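Local coordinates for enoyl-CoA hydratase/isomerase family protein (Pseudomonas syringae pv. tomato, PDB 3OT6) that probably acts on acyl-CoA thioesters as a hydratase or isomerase of the crotonase-like family, at residues 27-32 / 59-64; 93-98 / 200-205; 140-145 / 225-230. All blocks are in the same frame, centred on the assembly; numbering follows the deposited sequence.

Contact 1: 27-32 / 59-64; sequences NAISPD and ILSGGY
Ser61 and Asn27 meet at the tight end of this contact. Ser61 OG, anti to its own backbone N (chi1 171°), donates to Asn27 O at 2.7 Å from above the carbonyl plane. The same hydroxyl accepts from Gly63 N at 3.1 Å, an ST turn that fixes the bend of the loop. Ile29 CD1 lies 3.3 Å from Ser61 OG, so the doubly used oxygen has hydrocarbon beside it. Asn27 ND2 reaches Leu60 O at 3.0 Å, while its OD1 accepts from Asn23 N. Two residues on, Ile29 N donates to Gly63 O at 2.8 Å (157°), and Ala28 CA adds a CA-H...O contact to the same oxygen. The backbone angles of Gly63 are ones that call for glycine.

Ile29 and Tyr64 form a single beta bridge, but the Tyr64 side chain makes no hydrogen bond across the contact. Its ring takes Ile29 O at the edge, and CD1 stands 4.0 Å from Ile29 CB; Tyr64 and Ala28 are both partly exposed. All three acceptors across the contact are main-chain carbonyls, two of them met by side-chain donors, which implies that Ser61 and Asn27 help hold the loop's shape, consistent with the oxyanion-hole loop of crotonase relatives.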
loop_
_atom_site.group_PDB
_atom_site.type_symbol
_atom_site.label_atom_id
_atom_site.label_comp_id
_atom_site.label_asym_id
_atom_site.label_seq_id
_atom_site.Cartn_x
_atom_site.Cartn_y
_atom_site.Cartn_z
ATOM N N ASN A 27 -9.295 0.882 9.441
ATOM C CA ASN A 27 -8.961 0.017 8.336
ATOM C C ASN A 27 -7.776 -0.919 8.637
ATOM O O ASN A 27 -6.867 -1.061 7.821
ATOM C CB ASN A 27 -8.675 0.840 7.079
ATOM C CG ASN A 27 -9.944 1.356 6.386
ATOM O OD1 ASN A 27 -11.016 0.790 6.528
ATOM N ND2 ASN A 27 -9.794 2.388 5.556
ATOM N N ALA A 28 -7.770 -1.581 9.784
ATOM C CA ALA A 28 -6.683 -2.508 10.057
ATOM C C ALA A 28 -6.553 -3.542 8.931
ATOM O O ALA A 28 -7.539 -3.926 8.306
ATOM C CB ALA A 28 -6.879 -3.189 11.419
ATOM N N ILE A 29 -5.334 -3.995 8.674
ATOM C CA ILE A 29 -5.059 -5.000 7.702
ATOM C C ILE A 29 -5.109 -6.315 8.469
ATOM O O ILE A 29 -4.196 -6.655 9.218
ATOM C CB ILE A 29 -3.680 -4.764 7.019
ATOM C CG1 ILE A 29 -3.548 -3.325 6.508
ATOM C CG2 ILE A 29 -3.426 -5.765 5.882
ATOM C CD1 ILE A 29 -4.687 -2.835 5.554
ATOM N N SER A 30 -6.205 -7.041 8.296
ATOM C CA SER A 30 -6.408 -8.329 8.959
ATOM C C SER A 30 -6.171 -9.418 7.931
ATOM O O SER A 30 -5.961 -9.103 6.760
ATOM C CB SER A 30 -7.833 -8.417 9.468
ATOM O OG SER A 30 -8.762 -8.303 8.386
ATOM N N PRO A 31 -6.160 -10.708 8.366
ATOM C CA PRO A 31 -6.128 -11.816 7.357
ATOM C C PRO A 31 -7.268 -11.779 6.314
ATOM O O PRO A 31 -7.025 -11.998 5.126
ATOM C CB PRO A 31 -6.177 -13.065 8.214
ATOM C CG PRO A 31 -5.408 -12.640 9.498
ATOM C CD PRO A 31 -5.838 -11.200 9.733
ATOM N N ASP A 32 -8.472 -11.459 6.749
ATOM C CA ASP A 32 -9.630 -11.331 5.858
ATOM C C ASP A 32 -9.436 -10.185 4.876
ATOM O O ASP A 32 -9.711 -10.335 3.696
ATOM C CB ASP A 32 -10.881 -11.032 6.692
ATOM C CG ASP A 32 -11.386 -12.252 7.492
ATOM O OD1 ASP A 32 -10.864 -13.385 7.359
ATOM O OD2 ASP A 32 -12.339 -12.032 8.302
ATOM N N ILE A 59 -8.922 8.179 6.540
ATOM C CA ILE A 59 -7.991 7.074 6.781
ATOM C C ILE A 59 -7.802 6.062 5.605
ATOM O O ILE A 59 -8.780 5.414 5.155
ATOM C CB ILE A 59 -8.351 6.316 8.079
ATOM C CG1 ILE A 59 -7.332 5.246 8.372
ATOM C CG2 ILE A 59 -9.733 5.699 7.984
ATOM C CD1 ILE A 59 -6.565 5.505 9.621
ATOM N N LEU A 60 -6.541 5.893 5.163
ATOM C CA LEU A 60 -6.162 4.770 4.296
ATOM C C LEU A 60 -6.111 3.468 5.098
ATOM O O LEU A 60 -6.913 2.508 4.839
ATOM C CB LEU A 60 -4.849 5.014 3.544
ATOM C CG LEU A 60 -4.386 3.796 2.695
ATOM C CD1 LEU A 60 -5.479 3.411 1.697
ATOM C CD2 LEU A 60 -3.014 4.063 1.970
ATOM N N SER A 61 -5.205 3.420 6.080
ATOM C CA SER A 61 -5.145 2.280 6.982
ATOM C C SER A 61 -4.153 2.587 8.079
ATOM O O SER A 61 -3.132 3.215 7.819
ATOM C CB SER A 61 -4.737 1.013 6.261
ATOM O OG SER A 61 -4.482 -0.003 7.179
ATOM N N GLY A 62 -4.463 2.155 9.307
ATOM C CA GLY A 62 -3.603 2.383 10.468
ATOM C C GLY A 62 -2.645 1.214 10.606
ATOM O O GLY A 62 -1.885 1.157 11.556
ATOM N N GLY A 63 -2.684 0.258 9.671
ATOM C CA GLY A 63 -1.711 -0.828 9.684
ATOM C C GLY A 63 -2.321 -2.185 9.996
ATOM O O GLY A 63 -3.546 -2.302 10.017
ATOM N N TYR A 64 -1.457 -3.167 10.275
ATOM C CA TYR A 64 -1.857 -4.537 10.533
ATOM C C TYR A 64 -2.741 -4.564 11.742
ATOM O O TYR A 64 -2.595 -3.723 12.660
ATOM C CB TYR A 64 -0.636 -5.389 10.811
ATOM C CG TYR A 64 0.134 -5.874 9.601
ATOM C CD1 TYR A 64 -0.499 -6.604 8.607
ATOM C CD2 TYR A 64 1.508 -5.626 9.461
ATOM C CE1 TYR A 64 0.193 -7.083 7.488
ATOM C CE2 TYR A 64 2.217 -6.083 8.346
ATOM C CZ TYR A 64 1.532 -6.844 7.372
ATOM O OH TYR A 64 2.160 -7.306 6.231
#

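Contact 2: 93-98 / 200-205; sequences HPFPII and INMNAH
The first turn of the long C-terminal helix 202-230 packs here on the proline-flanked loop leading into strand 97-100, with Met202 and His205 meeting Phe95 and Pro96. His205 has CG anti to its backbone N (chi1 176°), and its ring receives Pro96 over one face: CG is 3.7 Å from the ring centroid, a CH-pi contact displaced toward the rim on the NE2 side, where Pro96 CG is 3.4 Å from NE2. Pro94 O comes to the edge of the same ring, near its plane.

Met202, present as selenomethionine, bends at chi2 and chi3 and works on two neighbours. Its selenium SE touches Pro96 CD at 3.7 Å, and it lies beside the Phe95 ring, 5.4 Å from the centroid and 77° off the normal, a Met-aromatic contact at the edge. Met202 CG also meets that edge, 3.9 Å from Phe95 CD1; the two side chains cross at about a right angle.

No direct hydrogen bond joins the segments. A water donates to Pro94 O at 2.9 Å and, more weakly, to Met202 O. Lys209, one turn further along the helix, supplies a hydrogen bond to His93 O and weak ones to Phe95 O and His205 NE2, giving this largely apolar seam a polar border.

The helix start is itself well defined, for Asn201 OD1 caps Ala204 N at 2.8 Å. Leu197 of helix 186-197 also touches Pro96, whose backbone, with that of Ile98, bonds strand 50-54. The C-terminal helix thus starts against the entrance to an inner strand of the six-stranded sheet, consistent with the crotonase-like fold of this family.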
loop_
_atom_site.group_PDB
_atom_site.type_symbol
_atom_site.label_atom_id
_atom_site.label_comp_id
_atom_site.label_asym_id
_atom_site.label_seq_id
_atom_site.Cartn_x
_atom_site.Cartn_y
_atom_site.Cartn_z
ATOM N N HIS A 93 1.705 -6.056 -10.370
ATOM C CA HIS A 93 0.426 -6.093 -10.983
ATOM C C HIS A 93 0.484 -5.702 -12.474
ATOM O O HIS A 93 1.094 -4.704 -12.835
ATOM C CB HIS A 93 -0.519 -5.169 -10.209
ATOM C CG HIS A 93 -1.964 -5.362 -10.547
ATOM N ND1 HIS A 93 -2.640 -6.535 -10.253
ATOM C CD2 HIS A 93 -2.852 -4.553 -11.190
ATOM C CE1 HIS A 93 -3.895 -6.424 -10.654
ATOM N NE2 HIS A 93 -4.048 -5.238 -11.239
ATOM N N PRO A 94 -0.248 -6.410 -13.327
ATOM C CA PRO A 94 -0.101 -6.146 -14.766
ATOM C C PRO A 94 -0.658 -4.814 -15.286
ATOM O O PRO A 94 -0.315 -4.402 -16.399
ATOM C CB PRO A 94 -0.730 -7.367 -15.431
ATOM C CG PRO A 94 -1.640 -7.979 -14.421
ATOM C CD PRO A 94 -1.078 -7.582 -13.034
ATOM N N PHE A 95 -1.430 -4.108 -14.467
ATOM C CA PHE A 95 -1.968 -2.790 -14.831
ATOM C C PHE A 95 -1.604 -1.799 -13.695
ATOM O O PHE A 95 -1.263 -2.232 -12.576
ATOM C CB PHE A 95 -3.513 -2.852 -15.069
ATOM C CG PHE A 95 -3.894 -3.884 -16.037
ATOM C CD1 PHE A 95 -3.961 -3.578 -17.390
ATOM C CD2 PHE A 95 -4.100 -5.200 -15.625
ATOM C CE1 PHE A 95 -4.247 -4.557 -18.316
ATOM C CE2 PHE A 95 -4.370 -6.192 -16.543
ATOM C CZ PHE A 95 -4.422 -5.871 -17.899
ATOM N N PRO A 96 -1.676 -0.488 -13.981
ATOM C CA PRO A 96 -1.245 0.505 -13.038
ATOM C C PRO A 96 -2.082 0.468 -11.752
ATOM O O PRO A 96 -3.301 0.322 -11.823
ATOM C CB PRO A 96 -1.460 1.823 -13.817
ATOM C CG PRO A 96 -1.235 1.411 -15.302
ATOM C CD PRO A 96 -2.014 0.118 -15.293
ATOM N N ILE A 97 -1.432 0.566 -10.591
ATOM C CA ILE A 97 -2.124 0.758 -9.331
ATOM C C ILE A 97 -1.911 2.177 -8.760
ATOM O O ILE A 97 -0.755 2.641 -8.549
ATOM C CB ILE A 97 -1.757 -0.315 -8.318
ATOM C CG1 ILE A 97 -2.065 -1.700 -8.893
ATOM C CG2 ILE A 97 -2.592 -0.136 -7.014
ATOM C CD1 ILE A 97 -1.717 -2.848 -7.950
ATOM N N ILE A 98 -3.039 2.875 -8.564
ATOM C CA ILE A 98 -3.088 4.177 -7.920
ATOM C C ILE A 98 -3.533 3.945 -6.498
ATOM O O ILE A 98 -4.466 3.161 -6.224
ATOM C CB ILE A 98 -4.075 5.118 -8.621
ATOM C CG1 ILE A 98 -3.736 5.237 -10.103
ATOM C CG2 ILE A 98 -4.050 6.514 -8.022
ATOM C CD1 ILE A 98 -4.823 6.070 -10.960
ATOM N N ILE A 200 -1.185 4.866 -22.055
ATOM C CA ILE A 200 0.019 4.064 -22.256
ATOM C C ILE A 200 -0.286 2.641 -22.689
ATOM O O ILE A 200 -1.389 2.124 -22.517
ATOM C CB ILE A 200 0.981 4.068 -20.993
ATOM C CG1 ILE A 200 0.410 3.192 -19.865
ATOM C CG2 ILE A 200 1.250 5.490 -20.543
ATOM C CD1 ILE A 200 1.204 3.144 -18.604
ATOM N N ASN A 201 0.720 1.988 -23.214
ATOM C CA ASN A 201 0.532 0.674 -23.698
ATOM C C ASN A 201 0.693 -0.336 -22.544
ATOM O O ASN A 201 1.744 -0.427 -21.901
ATOM C CB ASN A 201 1.513 0.448 -24.870
ATOM C CG ASN A 201 1.446 -0.949 -25.395
ATOM O OD1 ASN A 201 2.048 -1.872 -24.839
ATOM N ND2 ASN A 201 0.638 -1.143 -26.402
HETATM N N MSE A 202 -0.374 -1.084 -22.284
HETATM C CA MSE A 202 -0.511 -1.885 -21.083
HETATM C C MSE A 202 0.512 -3.004 -21.114
HETATM O O MSE A 202 1.086 -3.403 -20.076
HETATM C CB MSE A 202 -1.940 -2.451 -20.987
HETATM C CG MSE A 202 -2.985 -1.391 -20.511
HETATM SE SE MSE A 202 -2.317 -0.266 -18.976
HETATM C CE MSE A 202 -3.128 1.450 -19.412
ATOM N N ASN A 203 0.737 -3.538 -22.309
ATOM C CA ASN A 203 1.675 -4.647 -22.425
ATOM C C ASN A 203 3.110 -4.188 -22.152
ATOM O O ASN A 203 3.811 -4.797 -21.357
ATOM C CB ASN A 203 1.589 -5.298 -23.792
ATOM C CG ASN A 203 2.614 -6.379 -23.945
ATOM O OD1 ASN A 203 2.424 -7.473 -23.412
ATOM N ND2 ASN A 203 3.744 -6.077 -24.646
ATOM N N ALA A 204 3.525 -3.094 -22.788
ATOM C CA ALA A 204 4.790 -2.463 -22.467
ATOM C C ALA A 204 4.898 -2.044 -20.980
ATOM O O ALA A 204 5.972 -2.147 -20.395
ATOM C CB ALA A 204 5.080 -1.259 -23.420
ATOM N N HIS A 205 3.796 -1.591 -20.374
ATOM C CA HIS A 205 3.771 -1.263 -18.962
ATOM C C HIS A 205 4.086 -2.500 -18.107
ATOM O O HIS A 205 4.977 -2.425 -17.238
ATOM C CB HIS A 205 2.420 -0.707 -18.620
ATOM C CG HIS A 205 2.226 -0.418 -17.179
ATOM N ND1 HIS A 205 2.696 0.743 -16.580
ATOM C CD2 HIS A 205 1.551 -1.098 -16.219
ATOM C CE1 HIS A 205 2.325 0.752 -15.310
ATOM N NE2 HIS A 205 1.627 -0.347 -15.066
HETATM O O HOH W 1 -0.801 -5.165 -19.132
#

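Contact 3: 140-145 / 225-230; sequences HHAGIE and EQDRQH
Asp227 OD1 accepts from His141 N at 2.8 Å, and OD2 accepts from Ala142 N at 2.9 Å. The first bond is clearly bent, the second nearly straight (177°). Each oxygen uses its syn lone pair, so the carboxylate bonds two successive N-H groups of the first turn of helix 141-150. The negative charge of an aspartate there would probably be favoured by the helix dipole.

Around the carboxylate, three side chains pack. His140 CB is 3.3 Å from Asp227 OD2, which also sits at the edge of the His140 ring. That ring is carried by a chi1 of 57°, with CG between the backbone N and the carbonyl carbon, and one of its faces lies over Gly143 N. His141 crosses Asp227 obliquely, with its ring plane nearly parallel to the carboxylate and CD2 3.7 Å from OD1; the same CD2 lies 4.1 Å from Gln226 CB, whose side chain runs beside it in the same direction. Ala142 CB closes on OD2 at 3.5 Å. Asp227 is buried, whereas His141 stays exposed, so the bonds lie on the inner side of the seam.

The local helix axes approach to 9.9 Å at 141°, nearer antiparallel than parallel. Helix 73-91 flanks the pair: Val80 touches His140 and Ser84 touches Ala142, while Ile77 and Ala81 touch Arg228 on the C-terminal helix.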
loop_
_atom_site.group_PDB
_atom_site.type_symbol
_atom_site.label_atom_id
_atom_site.label_comp_id
_atom_site.label_asym_id
_atom_site.label_seq_id
_atom_site.Cartn_x
_atom_site.Cartn_y
_atom_site.Cartn_z
ATOM N N HIS A 140 10.614 -5.463 9.883
ATOM C CA HIS A 140 10.881 -6.643 9.100
ATOM C C HIS A 140 11.612 -6.306 7.798
ATOM O O HIS A 140 11.542 -5.181 7.300
ATOM C CB HIS A 140 9.566 -7.403 8.838
ATOM C CG HIS A 140 8.482 -6.599 8.163
ATOM N ND1 HIS A 140 8.152 -5.311 8.526
ATOM C CD2 HIS A 140 7.611 -6.934 7.180
ATOM C CE1 HIS A 140 7.131 -4.887 7.802
ATOM N NE2 HIS A 140 6.792 -5.853 6.967
ATOM N N HIS A 141 12.334 -7.274 7.248
ATOM C CA HIS A 141 13.012 -7.073 5.982
ATOM C C HIS A 141 12.106 -6.551 4.855
ATOM O O HIS A 141 12.451 -5.581 4.186
ATOM C CB HIS A 141 13.778 -8.316 5.561
ATOM C CG HIS A 141 15.015 -8.557 6.350
ATOM N ND1 HIS A 141 16.113 -7.719 6.290
ATOM C CD2 HIS A 141 15.334 -9.530 7.238
ATOM C CE1 HIS A 141 17.066 -8.190 7.081
ATOM N NE2 HIS A 141 16.620 -9.286 7.663
ATOM N N ALA A 142 10.948 -7.150 4.656
ATOM C CA ALA A 142 10.053 -6.697 3.614
ATOM C C ALA A 142 9.778 -5.194 3.710
ATOM O O ALA A 142 9.851 -4.488 2.699
ATOM C CB ALA A 142 8.752 -7.491 3.644
ATOM N N GLY A 143 9.470 -4.687 4.910
ATOM C CA GLY A 143 9.121 -3.294 5.056
ATOM C C GLY A 143 10.354 -2.427 4.823
ATOM O O GLY A 143 10.301 -1.347 4.186
ATOM N N ILE A 144 11.488 -2.858 5.346
ATOM C CA ILE A 144 12.701 -2.075 5.168
ATOM C C ILE A 144 12.898 -1.902 3.674
ATOM O O ILE A 144 13.137 -0.789 3.196
ATOM C CB ILE A 144 13.906 -2.801 5.747
ATOM C CG1 ILE A 144 13.859 -2.748 7.306
ATOM C CG2 ILE A 144 15.167 -2.259 5.111
ATOM C CD1 ILE A 144 14.804 -3.726 8.008
ATOM N N GLU A 145 12.751 -3.017 2.954
ATOM C CA GLU A 145 13.050 -3.077 1.531
ATOM C C GLU A 145 12.015 -2.330 0.651
ATOM O O GLU A 145 12.400 -1.666 -0.335
ATOM C CB GLU A 145 13.289 -4.530 1.076
ATOM C CG GLU A 145 14.613 -5.194 1.644
ATOM C CD GLU A 145 15.857 -4.281 1.567
ATOM O OE1 GLU A 145 15.979 -3.509 0.598
ATOM O OE2 GLU A 145 16.724 -4.311 2.505
ATOM N N GLU A 225 10.635 -14.716 3.226
ATOM C CA GLU A 225 11.117 -15.961 3.818
ATOM C C GLU A 225 11.983 -15.741 5.042
ATOM O O GLU A 225 11.761 -16.369 6.040
ATOM C CB GLU A 225 11.862 -16.817 2.784
ATOM C CG GLU A 225 11.256 -18.227 2.760
ATOM C CD GLU A 225 9.752 -18.212 2.340
ATOM O OE1 GLU A 225 8.866 -18.538 3.206
ATOM O OE2 GLU A 225 9.473 -17.835 1.156
ATOM N N GLN A 226 12.949 -14.834 4.953
ATOM C CA GLN A 226 13.689 -14.396 6.110
ATOM C C GLN A 226 12.814 -13.898 7.263
ATOM O O GLN A 226 13.172 -14.100 8.394
ATOM C CB GLN A 226 14.696 -13.321 5.722
ATOM C CG GLN A 226 16.006 -13.910 5.319
ATOM C CD GLN A 226 16.733 -14.571 6.544
ATOM O OE1 GLN A 226 17.139 -13.884 7.536
ATOM N NE2 GLN A 226 16.874 -15.904 6.481
ATOM N N ASP A 227 11.704 -13.234 6.965
ATOM C CA ASP A 227 10.863 -12.640 7.965
ATOM C C ASP A 227 10.060 -13.721 8.668
ATOM O O ASP A 227 9.866 -13.654 9.878
ATOM C CB ASP A 227 9.924 -11.572 7.361
ATOM C CG ASP A 227 10.629 -10.228 7.082
ATOM O OD1 ASP A 227 11.681 -9.959 7.696
ATOM O OD2 ASP A 227 10.130 -9.426 6.256
ATOM N N ARG A 228 9.576 -14.706 7.908
ATOM C CA ARG A 228 9.004 -15.937 8.474
ATOM C C ARG A 228 9.918 -16.578 9.502
ATOM O O ARG A 228 9.539 -16.768 10.650
ATOM C CB ARG A 228 8.773 -16.960 7.381
ATOM C CG ARG A 228 7.406 -16.961 6.844
ATOM C CD ARG A 228 7.120 -18.276 6.089
ATOM N NE ARG A 228 6.424 -17.993 4.821
ATOM C CZ ARG A 228 5.096 -17.855 4.701
ATOM N NH1 ARG A 228 4.303 -17.989 5.790
ATOM N NH2 ARG A 228 4.559 -17.574 3.495
ATOM N N GLN A 229 11.108 -16.944 9.066
ATOM C CA GLN A 229 12.083 -17.580 9.945
ATOM C C GLN A 229 12.547 -16.661 11.100
ATOM O O GLN A 229 12.583 -17.095 12.237
ATOM C CB GLN A 229 13.291 -18.080 9.133
ATOM C CG GLN A 229 12.932 -18.972 7.886
ATOM C CD GLN A 229 14.134 -19.141 6.896
ATOM O OE1 GLN A 229 15.270 -19.401 7.330
ATOM N NE2 GLN A 229 13.877 -18.996 5.568
ATOM N N HIS A 230 12.880 -15.398 10.827
ATOM C CA HIS A 230 13.545 -14.565 11.844
ATOM C C HIS A 230 12.980 -13.205 12.275
ATOM O O HIS A 230 13.635 -12.518 13.011
ATOM C CB HIS A 230 15.043 -14.432 11.541
ATOM C CG HIS A 230 15.762 -15.750 11.532
ATOM N ND1 HIS A 230 15.856 -16.554 12.656
ATOM C CD2 HIS A 230 16.391 -16.419 10.529
ATOM C CE1 HIS A 230 16.527 -17.655 12.345
ATOM N NE2 HIS A 230 16.859 -17.599 11.060
#

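How the contacts relate
From the N terminus, contact 1 comes first: it joins the loop leading into helix 31-46 to the loop between strand 58-59 and helix 66-71, closing before either of the others opens. Contact 2 then opens at 93-98, contact 3 at 140-145; contact 2 closes at 200-205 and contact 3 at 225-230, so their spans cross. Both close on helix 202-230, near its start and at its end, with centres about 27 Å apart. The helix thereby ties the entry to strand 97-100 to the start of helix 141-150. Contacts 1 and 2 lie on opposite sides of the chain's centre, while contacts 1 and 3 come within about 5 Å at their nearest atoms without touching.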